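Local coordinates for protein cytochrome P450 monooxygenase (Rhodococcus sp. ECU0066, PDB 6KBH) that probably inserts oxygen into substrates at a heme, using electrons passed through an FMN and a [2Fe-2S] cluster carried on the same chain, at residues 537-542 / 584-589; 615-620 / 633-638. One frame throughout, in Å; residues are numbered along the deposited sequence.

Contact 1 (537-542 / 584-589); sequences AVLHDR and GGIGIT. With FMN (flavin mononucleotide), chain B.
The dimethylbenzene end of the FMN ring system sits where the loop after barrel strand 533-536 meets the glycine-rich turn leading into helix 588-601. A537 and L539 come from the loop, I586 and T589 from the turn, and the contact between them is apolar, with no hydrogen bond across it. L539 CD2 lies 4.1 Å from I586 CG2, the two branched chains passing at a slant. The A537 methyl packs on T589, CB to CG2 3.7 Å. CG1 of I586 stands anti to the backbone N (chi1 -166°), which brings it against both flavin methyls, 3.4 Å from FMN C7M and 3.5 Å from FMN C8M; its CD1 continues toward the A537 carbonyl.

T589 meets C7M from a second direction, roughly at right angles to I586. T589 OG1 donates to I586 O over 2.8 Å, almost in line with the carbonyl (C=O...donor angle 168°), and the same oxygen also accepts from T589 N at 3.1 Å, so two donors grip it at the turn that leads into helix 588-601. T589 OG1 and T589 CG2 both lie against the methyl, with T589 CG2 3.6 Å from FMN C7M. With alanine in place of T589, I586 O would probably keep the backbone donor alone, and A537 CB and FMN C7M would probably lose the methyl that both touch.

R520, S523, S544 and S548 are among the residues that hydrogen-bond FMN. The GGIGIT turn after a parallel strand, closing on a flavin bound by an antiparallel barrel, is characteristic of the ferredoxin-reductase family, here of the phthalate dioxygenase reductase type.

Contact 2 (615-620 / 633-638); sequences TSMAFL and VYPGDE
M617 reaches across to V633 and P635 with its thioether end, and the way that chain bends determines the contact. After an extended chi2 (154°) the chain turns at chi3 (58°), so M617 CE folds back from the line of the side chain and meets V633 end-on, 3.6 Å from M617 CE to V633 CG2. The two side chains are skewed against each other rather than running alongside. M617 SD, left on the outer side of the bend, lies over the backbone of P635, 4.1 Å from P635 CA, while M617 CE also faces the proline ring, 4.2 Å from P635 CG.

V633 offers a single branch. Its CG1 occupies the position between backbone N and carbonyl carbon (chi1 49°), leaving CG2 as the methyl that meets the other segment. L620 approaches the same methyl from the first residue of the helix: L620 CD2 is 4.2 Å from V633 CG2 and, within its own segment, 3.6 Å from M617 CE. Three methyl groups thus form a small triangle, an apolar contact; no hydrogen bond joins the segments.

The topology is that of a beta-alpha-beta unit in a Rossmann-like parallel sheet: strand 605-611 leads through this loop and helix 620-625 to strand 631-635, which lies next to it at the sheet's edge. F619 takes the N-cap position of the helix, and L620 begins it. M617 and L620 also rest on Y609 of strand 605-611, so both adjacent strands are covered by the same two side chains. The nearest CA pairs are 8.0 Å apart for M617 CA to P635 CA and 8.2 Å for L620 CA to V633 CA, and the side chains bridge that distance. Beyond the strand, E638 forms a salt bridge with R614, just before T615.

Overall arrangement
Contacts 1 and 2 follow one another along the chain, and their centres are 12 Å apart. F619 joins them: its ring, part of segment 615-620, packs on helix 588-601 with CD2 3.9 Å from I588 CG2 and CE2 4.0 Å from T589 CG2. F619 CE2 also lies 4.2 Å from A537 CB, so one phenyl group touches both segments of contact 1. Contact 1 lines the FMN pocket directly. Contact 2 lies behind it, with the M617 side chain about 13 Å from FMN, and concerns the outer edge of the parallel sheet. From flavin to edge strand, the packing runs through T589, F619, and the loop 615-620.

Contact 1 (537-542 / 584-589)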
loop_
_atom_site.group_PDB
_atom_site.type_symbol
_atom_site.label_atom_id
_atom_site.label_comp_id
_atom_site.label_asym_id
_atom_site.label_seq_id
_atom_site.Cartn_x
_atom_site.Cartn_y
_atom_site.Cartn_z
ATOM N N ALA A 537 5.526 -27.147 10.689
ATOM C CA ALA A 537 5.600 -28.507 10.159
ATOM C C ALA A 537 4.691 -28.626 8.939
ATOM O O ALA A 537 3.545 -29.053 9.063
ATOM C CB ALA A 537 5.236 -29.527 11.233
ATOM N N VAL A 538 5.207 -28.295 7.759
ATOM C CA VAL A 538 4.373 -28.232 6.561
ATOM C C VAL A 538 4.173 -29.626 5.977
ATOM O O VAL A 538 5.106 -30.436 5.912
ATOM C CB VAL A 538 4.993 -27.276 5.528
ATOM C CG1 VAL A 538 6.381 -27.745 5.151
ATOM C CG2 VAL A 538 4.101 -27.164 4.297
ATOM N N LEU A 539 2.944 -29.910 5.549
ATOM C CA LEU A 539 2.603 -31.153 4.870
ATOM C C LEU A 539 2.575 -30.936 3.360
ATOM O O LEU A 539 2.096 -29.905 2.879
ATOM C CB LEU A 539 1.244 -31.680 5.348
ATOM C CG LEU A 539 0.423 -32.573 4.406
ATOM C CD1 LEU A 539 1.106 -33.913 4.171
ATOM C CD2 LEU A 539 -0.993 -32.780 4.926
ATOM N N HIS A 540 3.100 -31.912 2.619
ATOM C CA HIS A 540 2.982 -31.929 1.161
ATOM C C HIS A 540 1.552 -32.296 0.819
ATOM O O HIS A 540 1.186 -33.474 0.819
ATOM C CB HIS A 540 3.949 -32.930 0.536
ATOM C CG HIS A 540 4.386 -32.573 -0.853
ATOM N ND1 HIS A 540 3.504 -32.180 -1.837
ATOM C CD2 HIS A 540 5.612 -32.580 -1.429
ATOM C CE1 HIS A 540 4.170 -31.945 -2.954
ATOM N NE2 HIS A 540 5.451 -32.178 -2.733
ATOM N N ASP A 541 0.731 -31.294 0.544
ATOM C CA ASP A 541 -0.612 -31.575 0.070
ATOM C C ASP A 541 -0.522 -32.309 -1.261
ATOM O O ASP A 541 0.081 -31.804 -2.217
ATOM C CB ASP A 541 -1.403 -30.277 -0.072
ATOM C CG ASP A 541 -2.901 -30.500 -0.026
ATOM O OD1 ASP A 541 -3.326 -31.672 0.064
ATOM O OD2 ASP A 541 -3.651 -29.503 -0.081
ATOM N N ARG A 542 -1.087 -33.524 -1.305
ATOM C CA ARG A 542 -1.036 -34.307 -2.537
ATOM C C ARG A 542 -1.675 -33.548 -3.692
ATOM O O ARG A 542 -1.217 -33.642 -4.836
ATOM C CB ARG A 542 -1.724 -35.664 -2.347
ATOM C CG ARG A 542 -1.538 -36.313 -0.989
ATOM C CD ARG A 542 -2.827 -36.991 -0.582
ATOM N NE ARG A 542 -3.954 -36.099 -0.828
ATOM C CZ ARG A 542 -5.224 -36.417 -0.620
ATOM N NH1 ARG A 542 -5.540 -37.618 -0.156
ATOM N NH2 ARG A 542 -6.177 -35.533 -0.882
ATOM N N GLY A 584 -6.645 -34.380 13.685
ATOM C CA GLY A 584 -6.566 -35.236 12.518
ATOM C C GLY A 584 -5.509 -34.794 11.527
ATOM O O GLY A 584 -5.516 -33.645 11.075
ATOM N N GLY A 585 -4.599 -35.699 11.180
ATOM C CA GLY A 585 -3.569 -35.352 10.215
ATOM C C GLY A 585 -2.653 -34.273 10.754
ATOM O O GLY A 585 -2.205 -34.328 11.905
ATOM N N ILE A 586 -2.384 -33.267 9.918
ATOM C CA ILE A 586 -1.468 -32.192 10.286
ATOM C C ILE A 586 -2.102 -31.179 11.232
ATOM O O ILE A 586 -1.404 -30.305 11.759
ATOM C CB ILE A 586 -0.910 -31.529 9.003
ATOM C CG1 ILE A 586 0.284 -30.664 9.364
ATOM C CG2 ILE A 586 -1.991 -30.735 8.293
ATOM C CD1 ILE A 586 1.579 -31.416 9.451
ATOM N N GLY A 587 -3.398 -31.300 11.500
ATOM C CA GLY A 587 -4.033 -30.489 12.524
ATOM C C GLY A 587 -3.404 -30.665 13.895
ATOM O O GLY A 587 -3.810 -30.013 14.861
ATOM N N ILE A 588 -2.406 -31.550 13.985
ATOM C CA ILE A 588 -1.679 -31.768 15.228
ATOM C C ILE A 588 -0.852 -30.545 15.611
ATOM O O ILE A 588 -0.557 -30.335 16.794
ATOM C CB ILE A 588 -0.802 -33.028 15.104
ATOM C CG1 ILE A 588 -0.142 -33.370 16.443
ATOM C CG2 ILE A 588 0.246 -32.852 14.014
ATOM C CD1 ILE A 588 -1.125 -33.711 17.539
ATOM N N THR A 589 -0.472 -29.713 14.637
ATOM C CA THR A 589 0.464 -28.627 14.927
ATOM C C THR A 589 -0.086 -27.597 15.910
ATOM O O THR A 589 0.598 -27.312 16.908
ATOM C CB THR A 589 0.930 -27.971 13.621
ATOM O OG1 THR A 589 -0.152 -27.921 12.684
ATOM C CG2 THR A 589 2.081 -28.763 13.023
HETATM N N1 FMN B . -4.181 -22.678 7.014
HETATM C C2 FMN B . -4.773 -21.685 7.693
HETATM O O2 FMN B . -5.648 -20.972 7.101
HETATM N N3 FMN B . -4.476 -21.412 8.970
HETATM C C4 FMN B . -3.550 -22.163 9.599
HETATM O O4 FMN B . -3.232 -21.909 10.892
HETATM C C4A FMN B . -2.921 -23.204 8.920
HETATM N N5 FMN B . -2.000 -23.944 9.560
HETATM C C5A FMN B . -1.399 -24.937 8.894
HETATM C C6 FMN B . -0.457 -25.681 9.581
HETATM C C7 FMN B . 0.190 -26.716 8.947
HETATM C C7M FMN B . 1.223 -27.458 9.830
HETATM C C8 FMN B . -0.097 -27.031 7.613
HETATM C C8M FMN B . 0.595 -28.158 6.872
HETATM C C9 FMN B . -1.056 -26.291 6.930
HETATM C C9A FMN B . -1.707 -25.227 7.561
HETATM N N10 FMN B . -2.639 -24.485 6.922
HETATM C C10 FMN B . -3.247 -23.467 7.593
HETATM C "C1'" FMN B . -2.992 -24.721 5.487
HETATM C "C2'" FMN B . -2.065 -23.997 4.544
HETATM O "O2'" FMN B . -2.189 -22.635 4.582
HETATM C "C3'" FMN B . -2.270 -24.457 3.123
HETATM O "O3'" FMN B . -3.590 -24.324 2.668
HETATM C "C4'" FMN B . -1.783 -25.910 2.935
HETATM O "O4'" FMN B . -0.570 -26.292 3.463
HETATM C "C5'" FMN B . -1.601 -26.258 1.427
HETATM O "O5'" FMN B . -0.996 -25.250 0.579
HETATM P P FMN B . -1.143 -25.400 -0.977
HETATM O O1P FMN B . -0.993 -24.054 -1.639
HETATM O O2P FMN B . -0.088 -26.305 -1.531
HETATM O O3P FMN B . -2.496 -25.977 -1.250
#

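Contact 2 (615-620 / 633-638)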
loop_
_atom_site.group_PDB
_atom_site.type_symbol
_atom_site.label_atom_id
_atom_site.label_comp_id
_atom_site.label_asym_id
_atom_site.label_seq_id
_atom_site.Cartn_x
_atom_site.Cartn_y
_atom_site.Cartn_z
ATOM N N THR A 615 2.827 -43.942 10.350
ATOM C CA THR A 615 4.071 -43.464 9.758
ATOM C C THR A 615 3.963 -41.993 9.370
ATOM O O THR A 615 4.942 -41.243 9.470
ATOM C CB THR A 615 4.433 -44.308 8.538
ATOM O OG1 THR A 615 3.582 -43.959 7.436
ATOM C CG2 THR A 615 4.264 -45.789 8.842
ATOM N N SER A 616 2.783 -41.570 8.916
ATOM C CA SER A 616 2.545 -40.212 8.447
ATOM C C SER A 616 1.897 -39.332 9.509
ATOM O O SER A 616 1.309 -38.298 9.175
ATOM C CB SER A 616 1.681 -40.238 7.186
ATOM O OG SER A 616 0.376 -40.713 7.476
ATOM N N MET A 617 1.977 -39.725 10.775
ATOM C CA MET A 617 1.425 -38.946 11.879
ATOM C C MET A 617 2.588 -38.339 12.650
ATOM O O MET A 617 3.307 -39.046 13.365
ATOM C CB MET A 617 0.540 -39.808 12.776
ATOM C CG MET A 617 -0.944 -39.658 12.480
ATOM S SD MET A 617 -1.918 -41.107 12.932
ATOM C CE MET A 617 -1.546 -41.258 14.675
ATOM N N ALA A 618 2.767 -37.030 12.497
ATOM C CA ALA A 618 3.885 -36.332 13.107
ATOM C C ALA A 618 3.643 -36.112 14.595
ATOM O O ALA A 618 2.501 -36.011 15.056
ATOM C CB ALA A 618 4.117 -34.989 12.416
ATOM N N PHE A 619 4.742 -36.062 15.345
ATOM C CA PHE A 619 4.824 -35.713 16.762
ATOM C C PHE A 619 4.363 -36.822 17.697
ATOM O O PHE A 619 4.272 -36.571 18.901
ATOM C CB PHE A 619 4.043 -34.436 17.091
ATOM C CG PHE A 619 4.602 -33.205 16.442
ATOM C CD1 PHE A 619 5.871 -32.755 16.767
ATOM C CD2 PHE A 619 3.867 -32.502 15.503
ATOM C CE1 PHE A 619 6.394 -31.623 16.172
ATOM C CE2 PHE A 619 4.385 -31.368 14.905
ATOM C CZ PHE A 619 5.650 -30.929 15.239
ATOM N N LEU A 620 4.073 -38.028 17.199
ATOM C CA LEU A 620 3.813 -39.145 18.104
ATOM C C LEU A 620 4.994 -39.365 19.038
ATOM O O LEU A 620 4.817 -39.614 20.236
ATOM C CB LEU A 620 3.524 -40.415 17.308
ATOM C CG LEU A 620 2.365 -40.380 16.315
ATOM C CD1 LEU A 620 2.454 -41.582 15.403
ATOM C CD2 LEU A 620 1.031 -40.356 17.040
ATOM N N VAL A 633 -3.886 -42.534 20.471
ATOM C CA VAL A 633 -3.606 -42.577 19.050
ATOM C C VAL A 633 -4.633 -43.472 18.378
ATOM O O VAL A 633 -5.144 -44.418 18.982
ATOM C CB VAL A 633 -2.175 -43.112 18.913
ATOM C CG1 VAL A 633 -2.090 -44.341 19.780
ATOM C CG2 VAL A 633 -1.839 -43.424 17.494
ATOM N N TYR A 634 -5.001 -43.150 17.136
ATOM C CA TYR A 634 -5.961 -43.955 16.368
ATOM C C TYR A 634 -5.584 -43.932 14.901
ATOM O O TYR A 634 -6.252 -43.281 14.080
ATOM C CB TYR A 634 -7.404 -43.461 16.578
ATOM C CG TYR A 634 -7.709 -43.135 18.003
ATOM C CD1 TYR A 634 -7.336 -41.917 18.543
ATOM C CD2 TYR A 634 -8.296 -44.076 18.840
ATOM C CE1 TYR A 634 -7.563 -41.631 19.852
ATOM C CE2 TYR A 634 -8.521 -43.797 20.158
ATOM C CZ TYR A 634 -8.149 -42.560 20.649
ATOM O OH TYR A 634 -8.396 -42.232 21.947
ATOM N N PRO A 635 -4.507 -44.631 14.534
ATOM C CA PRO A 635 -4.065 -44.608 13.138
ATOM C C PRO A 635 -5.044 -45.399 12.281
ATOM O O PRO A 635 -5.567 -46.428 12.712
ATOM C CB PRO A 635 -2.678 -45.280 13.190
ATOM C CG PRO A 635 -2.311 -45.407 14.663
ATOM C CD PRO A 635 -3.666 -45.533 15.354
ATOM N N GLY A 636 -5.347 -44.875 11.092
ATOM C CA GLY A 636 -6.343 -45.519 10.255
ATOM C C GLY A 636 -5.850 -46.815 9.635
ATOM O O GLY A 636 -6.597 -47.797 9.553
ATOM N N ASP A 637 -4.590 -46.834 9.187
ATOM C CA ASP A 637 -4.070 -47.978 8.440
ATOM C C ASP A 637 -4.186 -49.273 9.235
ATOM O O ASP A 637 -4.522 -50.323 8.680
ATOM C CB ASP A 637 -2.615 -47.728 8.039
ATOM C CG ASP A 637 -1.709 -47.510 9.238
ATOM O OD1 ASP A 637 -2.210 -47.068 10.293
ATOM O OD2 ASP A 637 -0.498 -47.785 9.122
ATOM N N GLU A 638 -3.914 -49.228 10.536
ATOM C CA GLU A 638 -4.026 -50.449 11.328
ATOM C C GLU A 638 -5.475 -50.880 11.460
ATOM O O GLU A 638 -5.774 -52.078 11.528
ATOM C CB GLU A 638 -3.408 -50.222 12.696
ATOM C CG GLU A 638 -1.982 -49.774 12.599
ATOM C CD GLU A 638 -1.717 -48.597 13.482
ATOM O OE1 GLU A 638 -2.358 -48.511 14.549
ATOM O OE2 GLU A 638 -0.901 -47.740 13.088
#